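Local coordinates for phosphatidylinositol transfer protein SFH5 (Saccharomyces cerevisiae, PDB 6W32) that binds and transfers phosphatidylinositol, regulates plasma-membrane phosphoinositide homeostasis, and carries heme b, with a possible role in responses to organic oxidants, at residues H110-F122 against V133-L147. Sequence-based numbering, arbitrary orientation.
Sequences HNTELQNVGILTF and VTWNLYGQLVKKKEL. With HEM (protoporphyrin IX containing Fe), chain D.
The antiparallel beta hairpin at one edge of the CRAL-TRIO sheet pairs strand 118-122, an outer strand of the mixed sheet, with strand 132-136; beyond its open end the turn after strand 132-136 brings Tyr-138 to the heme, while helix 112-115 packs on residues 141-147. The strand axes run at 160° to each other. Ile-119 and Trp-135 form a hydrogen-bonded pair, Ile-119 N giving to Trp-135 O (2.9 Å) and Trp-135 N to Ile-119 O. Thr-121 and Val-133 repeat this reciprocal pattern, and Leu-137 N to Val-117 O, at 2.7 Å, carries the pairing past the strand end.

On the face bearing Ile-119, Thr-121 and Trp-135, the indole NE1 gives a long bond to Thr-121 OG1 (3.3 Å), which lies near the ring plane. The threonine's chi1 of 79° sets OG1 between its backbone N and carbonyl carbon, while CG2 also comes close to NE1. Val-133 CG1 lies over one indole face, offset toward the rim, and Leu-277 of helix 277-280 touches Ile-119, Thr-121 and Trp-135.

Past the hairpin, Val-117 and Leu-141 meet tip to tip: Leu-141 CD1 sits 3.4 Å from both Val-117 CG1 and CG2. Leu-141 CD2 meets Leu-114 CD2, the two side chains crossing at about a right angle. Leu-147 CD2 fits against Glu-113 CG and the amide of Asn-111, the N-cap of helix 112-115. Farther out, Lys-144 NZ forms a salt bridge with Glu-113 OE1 (2.7 Å), using the oxygen's anti lone pair.

Tyr-138, a heme-binding residue, follows the inverse gamma turn centred on Leu-137. Asn-136 CB lies over the centre of its ring, 3.4 Å above the plane, and Tyr-138 OH donates to heme propionate O1A at 2.6 Å, with that oxygen in the plane of the tyrosine ring.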
loop_
_atom_site.group_PDB
_atom_site.type_symbol
_atom_site.label_atom_id
_atom_site.label_comp_id
_atom_site.label_asym_id
_atom_site.label_seq_id
_atom_site.Cartn_x
_atom_site.Cartn_y
_atom_site.Cartn_z
ATOM N N HIS A 110 -7.296 12.440 11.393
ATOM C CA HIS A 110 -8.323 11.561 10.850
ATOM C C HIS A 110 -9.322 11.220 11.929
ATOM O O HIS A 110 -8.940 11.049 13.089
ATOM C CB HIS A 110 -7.724 10.274 10.274
ATOM C CG HIS A 110 -6.761 10.522 9.167
ATOM N ND1 HIS A 110 -7.156 11.010 7.940
ATOM C CD2 HIS A 110 -5.411 10.408 9.120
ATOM C CE1 HIS A 110 -6.087 11.167 7.176
ATOM N NE2 HIS A 110 -5.017 10.805 7.867
ATOM N N ASN A 111 -10.589 11.109 11.529
ATOM C CA ASN A 111 -11.653 10.724 12.442
ATOM C C ASN A 111 -11.181 9.614 13.375
ATOM O O ASN A 111 -10.490 8.680 12.959
ATOM C CB ASN A 111 -12.882 10.293 11.639
ATOM C CG ASN A 111 -14.077 9.958 12.521
ATOM O OD1 ASN A 111 -14.005 9.055 13.349
ATOM N ND2 ASN A 111 -15.183 10.693 12.347
ATOM N N THR A 112 -11.503 9.763 14.662
ATOM C CA THR A 112 -10.878 8.928 15.683
ATOM C C THR A 112 -11.340 7.473 15.595
ATOM O O THR A 112 -10.516 6.547 15.690
ATOM C CB THR A 112 -11.153 9.528 17.062
ATOM O OG1 THR A 112 -12.544 9.877 17.166
ATOM C CG2 THR A 112 -10.306 10.787 17.267
ATOM N N GLU A 113 -12.638 7.242 15.367
ATOM C CA GLU A 113 -13.076 5.854 15.254
ATOM C C GLU A 113 -12.447 5.149 14.055
ATOM O O GLU A 113 -12.490 3.914 13.993
ATOM C CB GLU A 113 -14.617 5.745 15.211
ATOM C CG GLU A 113 -15.342 6.582 14.152
ATOM C CD GLU A 113 -16.671 7.222 14.650
ATOM O OE1 GLU A 113 -17.275 6.668 15.596
ATOM O OE2 GLU A 113 -17.112 8.271 14.101
ATOM N N LEU A 114 -11.828 5.892 13.134
ATOM C CA LEU A 114 -11.135 5.287 12.002
ATOM C C LEU A 114 -9.755 4.781 12.403
ATOM O O LEU A 114 -9.400 3.633 12.098
ATOM C CB LEU A 114 -11.039 6.290 10.851
ATOM C CG LEU A 114 -12.227 6.197 9.891
ATOM C CD1 LEU A 114 -11.982 6.989 8.667
ATOM C CD2 LEU A 114 -12.475 4.736 9.517
ATOM N N GLN A 115 -8.968 5.609 13.109
ATOM C CA GLN A 115 -7.639 5.172 13.542
ATOM C C GLN A 115 -7.703 3.850 14.288
ATOM O O GLN A 115 -6.814 3.007 14.145
ATOM C CB GLN A 115 -6.973 6.240 14.415
ATOM C CG GLN A 115 -6.956 7.604 13.751
ATOM C CD GLN A 115 -6.732 8.770 14.724
ATOM O OE1 GLN A 115 -6.699 8.589 15.953
ATOM N NE2 GLN A 115 -6.587 9.986 14.164
ATOM N N ASN A 116 -8.763 3.641 15.062
ATOM C CA ASN A 116 -8.898 2.440 15.859
ATOM C C ASN A 116 -9.124 1.197 15.027
ATOM O O ASN A 116 -9.014 0.090 15.576
ATOM C CB ASN A 116 -10.058 2.578 16.840
ATOM C CG ASN A 116 -9.685 3.362 18.073
ATOM O OD1 ASN A 116 -8.506 3.663 18.320
ATOM N ND2 ASN A 116 -10.697 3.710 18.862
ATOM N N VAL A 117 -9.474 1.322 13.746
ATOM C CA VAL A 117 -9.673 0.120 12.943
ATOM C C VAL A 117 -8.593 -0.039 11.897
ATOM O O VAL A 117 -8.737 -0.865 10.998
ATOM C CB VAL A 117 -11.064 0.067 12.301
ATOM C CG1 VAL A 117 -12.069 -0.317 13.341
ATOM C CG2 VAL A 117 -11.407 1.389 11.705
ATOM N N GLY A 118 -7.508 0.731 12.005
ATOM C CA GLY A 118 -6.291 0.521 11.244
ATOM C C GLY A 118 -5.148 0.084 12.138
ATOM O O GLY A 118 -4.717 0.827 13.012
ATOM N N ILE A 119 -4.666 -1.137 11.941
ATOM C CA ILE A 119 -3.597 -1.734 12.732
ATOM C C ILE A 119 -2.444 -2.057 11.796
ATOM O O ILE A 119 -2.658 -2.552 10.683
ATOM C CB ILE A 119 -4.066 -3.016 13.456
ATOM C CG1 ILE A 119 -5.159 -2.690 14.467
ATOM C CG2 ILE A 119 -2.901 -3.690 14.150
ATOM C CD1 ILE A 119 -4.882 -1.435 15.235
ATOM N N LEU A 120 -1.225 -1.802 12.257
ATOM C CA LEU A 120 -0.031 -1.972 11.441
ATOM C C LEU A 120 0.986 -2.767 12.249
ATOM O O LEU A 120 1.354 -2.345 13.349
ATOM C CB LEU A 120 0.521 -0.605 11.029
ATOM C CG LEU A 120 1.962 -0.614 10.546
ATOM C CD1 LEU A 120 2.107 -1.510 9.305
ATOM C CD2 LEU A 120 2.440 0.794 10.255
ATOM N N THR A 121 1.433 -3.918 11.718
ATOM C CA THR A 121 2.332 -4.808 12.452
ATOM C C THR A 121 3.499 -5.263 11.592
ATOM O O THR A 121 3.391 -5.380 10.373
ATOM C CB THR A 121 1.624 -6.059 12.959
ATOM O OG1 THR A 121 1.480 -6.989 11.876
ATOM C CG2 THR A 121 0.266 -5.718 13.510
ATOM N N PHE A 122 4.610 -5.555 12.243
ATOM C CA PHE A 122 5.807 -5.985 11.542
ATOM C C PHE A 122 6.471 -7.100 12.325
ATOM O O PHE A 122 6.582 -7.023 13.548
ATOM C CB PHE A 122 6.788 -4.835 11.350
ATOM C CG PHE A 122 8.049 -5.236 10.658
ATOM C CD1 PHE A 122 9.234 -5.323 11.350
ATOM C CD2 PHE A 122 8.052 -5.525 9.303
ATOM C CE1 PHE A 122 10.399 -5.690 10.715
ATOM C CE2 PHE A 122 9.222 -5.891 8.650
ATOM C CZ PHE A 122 10.391 -5.975 9.362
ATOM N N VAL A 133 2.557 -6.090 7.541
ATOM C CA VAL A 133 1.135 -6.339 7.338
ATOM C C VAL A 133 0.371 -5.100 7.763
ATOM O O VAL A 133 0.723 -4.476 8.776
ATOM C CB VAL A 133 0.663 -7.568 8.161
ATOM C CG1 VAL A 133 -0.735 -7.987 7.773
ATOM C CG2 VAL A 133 1.593 -8.747 7.980
ATOM N N THR A 134 -0.682 -4.738 7.022
ATOM C CA THR A 134 -1.651 -3.784 7.574
ATOM C C THR A 134 -3.002 -4.460 7.721
ATOM O O THR A 134 -3.325 -5.410 7.002
ATOM C CB THR A 134 -1.843 -2.489 6.754
ATOM O OG1 THR A 134 -2.642 -2.750 5.594
ATOM C CG2 THR A 134 -0.553 -1.896 6.338
ATOM N N TRP A 135 -3.799 -3.947 8.644
ATOM C CA TRP A 135 -5.030 -4.612 9.016
ATOM C C TRP A 135 -6.143 -3.582 9.085
ATOM O O TRP A 135 -6.009 -2.572 9.775
ATOM C CB TRP A 135 -4.899 -5.298 10.379
ATOM C CG TRP A 135 -3.744 -6.244 10.631
ATOM C CD1 TRP A 135 -2.395 -5.959 10.645
ATOM C CD2 TRP A 135 -3.867 -7.620 10.993
ATOM N NE1 TRP A 135 -1.678 -7.100 10.985
ATOM C CE2 TRP A 135 -2.563 -8.126 11.195
ATOM C CE3 TRP A 135 -4.958 -8.471 11.163
ATOM C CZ2 TRP A 135 -2.329 -9.446 11.553
ATOM C CZ3 TRP A 135 -4.734 -9.768 11.517
ATOM C CH2 TRP A 135 -3.420 -10.258 11.708
ATOM N N ASN A 136 -7.257 -3.854 8.425
ATOM C CA ASN A 136 -8.431 -3.006 8.532
ATOM C C ASN A 136 -9.520 -3.772 9.262
ATOM O O ASN A 136 -9.923 -4.853 8.826
ATOM C CB ASN A 136 -8.910 -2.552 7.157
ATOM C CG ASN A 136 -7.863 -1.765 6.424
ATOM O OD1 ASN A 136 -7.161 -2.301 5.553
ATOM N ND2 ASN A 136 -7.720 -0.499 6.787
ATOM N N LEU A 137 -9.968 -3.239 10.392
ATOM C CA LEU A 137 -10.989 -3.919 11.174
ATOM C C LEU A 137 -12.358 -3.420 10.745
ATOM O O LEU A 137 -13.162 -2.946 11.546
ATOM C CB LEU A 137 -10.745 -3.719 12.664
ATOM C CG LEU A 137 -9.328 -4.138 13.012
ATOM C CD1 LEU A 137 -9.026 -3.892 14.449
ATOM C CD2 LEU A 137 -9.149 -5.595 12.658
ATOM N N TYR A 138 -12.599 -3.551 9.442
ATOM C CA TYR A 138 -13.781 -2.942 8.847
ATOM C C TYR A 138 -15.081 -3.495 9.428
ATOM O O TYR A 138 -16.076 -2.772 9.516
ATOM C CB TYR A 138 -13.746 -3.121 7.334
ATOM C CG TYR A 138 -12.788 -2.187 6.621
ATOM C CD1 TYR A 138 -12.438 -0.951 7.153
ATOM C CD2 TYR A 138 -12.238 -2.539 5.398
ATOM C CE1 TYR A 138 -11.551 -0.107 6.470
ATOM C CE2 TYR A 138 -11.369 -1.688 4.718
ATOM C CZ TYR A 138 -11.037 -0.492 5.253
ATOM O OH TYR A 138 -10.171 0.292 4.548
ATOM N N GLY A 139 -15.091 -4.742 9.875
ATOM C CA GLY A 139 -16.303 -5.287 10.471
ATOM C C GLY A 139 -16.806 -4.506 11.669
ATOM O O GLY A 139 -18.010 -4.459 11.925
ATOM N N GLN A 140 -15.898 -3.870 12.407
ATOM C CA GLN A 140 -16.264 -2.983 13.504
ATOM C C GLN A 140 -17.070 -1.756 13.065
ATOM O O GLN A 140 -17.712 -1.137 13.919
ATOM C CB GLN A 140 -14.988 -2.557 14.238
ATOM C CG GLN A 140 -14.378 -3.705 14.969
ATOM C CD GLN A 140 -13.175 -3.333 15.795
ATOM O OE1 GLN A 140 -13.117 -2.271 16.424
ATOM N NE2 GLN A 140 -12.185 -4.208 15.788
ATOM N N LEU A 141 -17.097 -1.415 11.770
ATOM C CA LEU A 141 -17.710 -0.173 11.304
ATOM C C LEU A 141 -19.075 -0.354 10.635
ATOM O O LEU A 141 -19.571 0.606 10.026
ATOM C CB LEU A 141 -16.780 0.558 10.333
ATOM C CG LEU A 141 -15.502 1.215 10.829
ATOM C CD1 LEU A 141 -14.505 0.141 11.019
ATOM C CD2 LEU A 141 -15.006 2.188 9.781
ATOM N N VAL A 142 -19.690 -1.541 10.701
ATOM C CA VAL A 142 -21.091 -1.677 10.289
ATOM C C VAL A 142 -22.015 -0.931 11.245
ATOM O O VAL A 142 -23.152 -0.595 10.886
ATOM C CB VAL A 142 -21.474 -3.189 10.193
ATOM C CG1 VAL A 142 -21.827 -3.777 11.581
ATOM C CG2 VAL A 142 -22.592 -3.436 9.142
ATOM N N LYS A 143 -21.540 -0.688 12.472
ATOM C CA LYS A 143 -22.206 0.219 13.404
ATOM C C LYS A 143 -22.407 1.608 12.805
ATOM O O LYS A 143 -23.427 2.259 13.052
ATOM C CB LYS A 143 -21.364 0.374 14.679
ATOM C CG LYS A 143 -20.737 -0.898 15.290
ATOM C CD LYS A 143 -21.662 -2.108 15.374
ATOM C CE LYS A 143 -21.182 -3.040 16.480
ATOM N NZ LYS A 143 -19.689 -3.147 16.520
ATOM N N LYS A 144 -21.415 2.103 12.068
ATOM C CA LYS A 144 -21.221 3.537 11.870
ATOM C C LYS A 144 -21.090 3.802 10.385
ATOM O O LYS A 144 -19.978 3.949 9.891
ATOM C CB LYS A 144 -19.977 4.018 12.599
ATOM C CG LYS A 144 -19.586 3.191 13.838
ATOM C CD LYS A 144 -18.839 4.091 14.796
ATOM C CE LYS A 144 -18.332 3.399 16.056
ATOM N NZ LYS A 144 -17.635 4.401 16.945
ATOM N N LYS A 145 -22.210 3.932 9.686
ATOM C CA LYS A 145 -22.191 4.200 8.254
ATOM C C LYS A 145 -22.316 5.680 7.938
ATOM O O LYS A 145 -22.928 6.045 6.927
ATOM C CB LYS A 145 -23.289 3.401 7.550
ATOM C CG LYS A 145 -23.352 1.947 8.003
ATOM C CD LYS A 145 -23.508 0.974 6.830
ATOM C CE LYS A 145 -23.598 -0.438 7.349
ATOM N NZ LYS A 145 -22.877 -1.431 6.503
ATOM N N GLU A 146 -21.759 6.541 8.789
ATOM C CA GLU A 146 -21.527 7.947 8.458
ATOM C C GLU A 146 -20.087 8.221 8.044
ATOM O O GLU A 146 -19.838 9.163 7.287
ATOM C CB GLU A 146 -21.900 8.849 9.645
ATOM C CG GLU A 146 -20.971 8.732 10.863
ATOM C CD GLU A 146 -21.416 7.675 11.878
ATOM O OE1 GLU A 146 -22.468 7.017 11.661
ATOM O OE2 GLU A 146 -20.703 7.515 12.899
ATOM N N LEU A 147 -19.137 7.404 8.514
ATOM C CA LEU A 147 -17.764 7.462 8.022
ATOM C C LEU A 147 -17.687 7.294 6.517
ATOM O O LEU A 147 -16.681 7.672 5.912
ATOM C CB LEU A 147 -16.919 6.374 8.682
ATOM C CG LEU A 147 -16.956 6.397 10.208
ATOM C CD1 LEU A 147 -16.974 4.989 10.763
ATOM C CD2 LEU A 147 -15.771 7.189 10.746
HETATM C CHA HEM D . -11.900 -3.819 -0.780
HETATM C CHB HEM D . -14.502 -1.835 2.728
HETATM C CHC HEM D . -17.157 -5.867 2.991
HETATM C CHD HEM D . -14.201 -8.049 -0.211
HETATM C C1A HEM D . -12.384 -2.948 0.160
HETATM C C2A HEM D . -11.894 -1.610 0.317
HETATM C C3A HEM D . -12.631 -1.013 1.276
HETATM C C4A HEM D . -13.582 -2.009 1.744
HETATM C CMA HEM D . -12.556 0.412 1.876
HETATM C CAA HEM D . -10.782 -1.103 -0.616
HETATM C CBA HEM D . -9.391 -0.933 -0.054
HETATM C CGA HEM D . -9.140 -1.409 1.326
HETATM O O1A HEM D . -9.660 -0.660 2.213
HETATM O O2A HEM D . -7.945 -1.839 1.444
HETATM C C1B HEM D . -15.480 -2.723 3.064
HETATM C C2B HEM D . -16.532 -2.466 4.008
HETATM C C3B HEM D . -17.277 -3.570 4.092
HETATM C C4B HEM D . -16.714 -4.575 3.191
HETATM C CMB HEM D . -16.691 -1.126 4.757
HETATM C CAB HEM D . -18.507 -3.778 5.000
HETATM C CBB HEM D . -19.659 -4.215 4.525
HETATM C C1C HEM D . -16.616 -6.843 2.175
HETATM C C2C HEM D . -17.075 -8.235 1.960
HETATM C C3C HEM D . -16.247 -8.825 1.068
HETATM C C4C HEM D . -15.236 -7.850 0.687
HETATM C CMC HEM D . -18.288 -8.916 2.646
HETATM C CAC HEM D . -16.327 -10.288 0.551
HETATM C CBC HEM D . -15.220 -11.056 0.420
HETATM C C1D HEM D . -13.337 -7.114 -0.710
HETATM C C2D HEM D . -12.388 -7.300 -1.782
HETATM C C3D HEM D . -11.704 -5.941 -1.952
HETATM C C4D HEM D . -12.297 -5.102 -0.967
HETATM C CMD HEM D . -12.093 -8.559 -2.601
HETATM C CAD HEM D . -10.577 -5.486 -2.886
HETATM C CBD HEM D . -9.326 -5.319 -2.016
HETATM C CGD HEM D . -8.163 -4.985 -2.918
HETATM O O1D HEM D . -7.057 -4.651 -2.378
HETATM O O2D HEM D . -8.424 -4.800 -4.155
HETATM N NA HEM D . -13.418 -3.162 1.025
HETATM N NB HEM D . -15.619 -4.010 2.585
HETATM N NC HEM D . -15.535 -6.694 1.380
HETATM N ND HEM D . -13.262 -5.781 -0.264
HETATM FE FE HEM D . -14.394 -4.949 1.262
#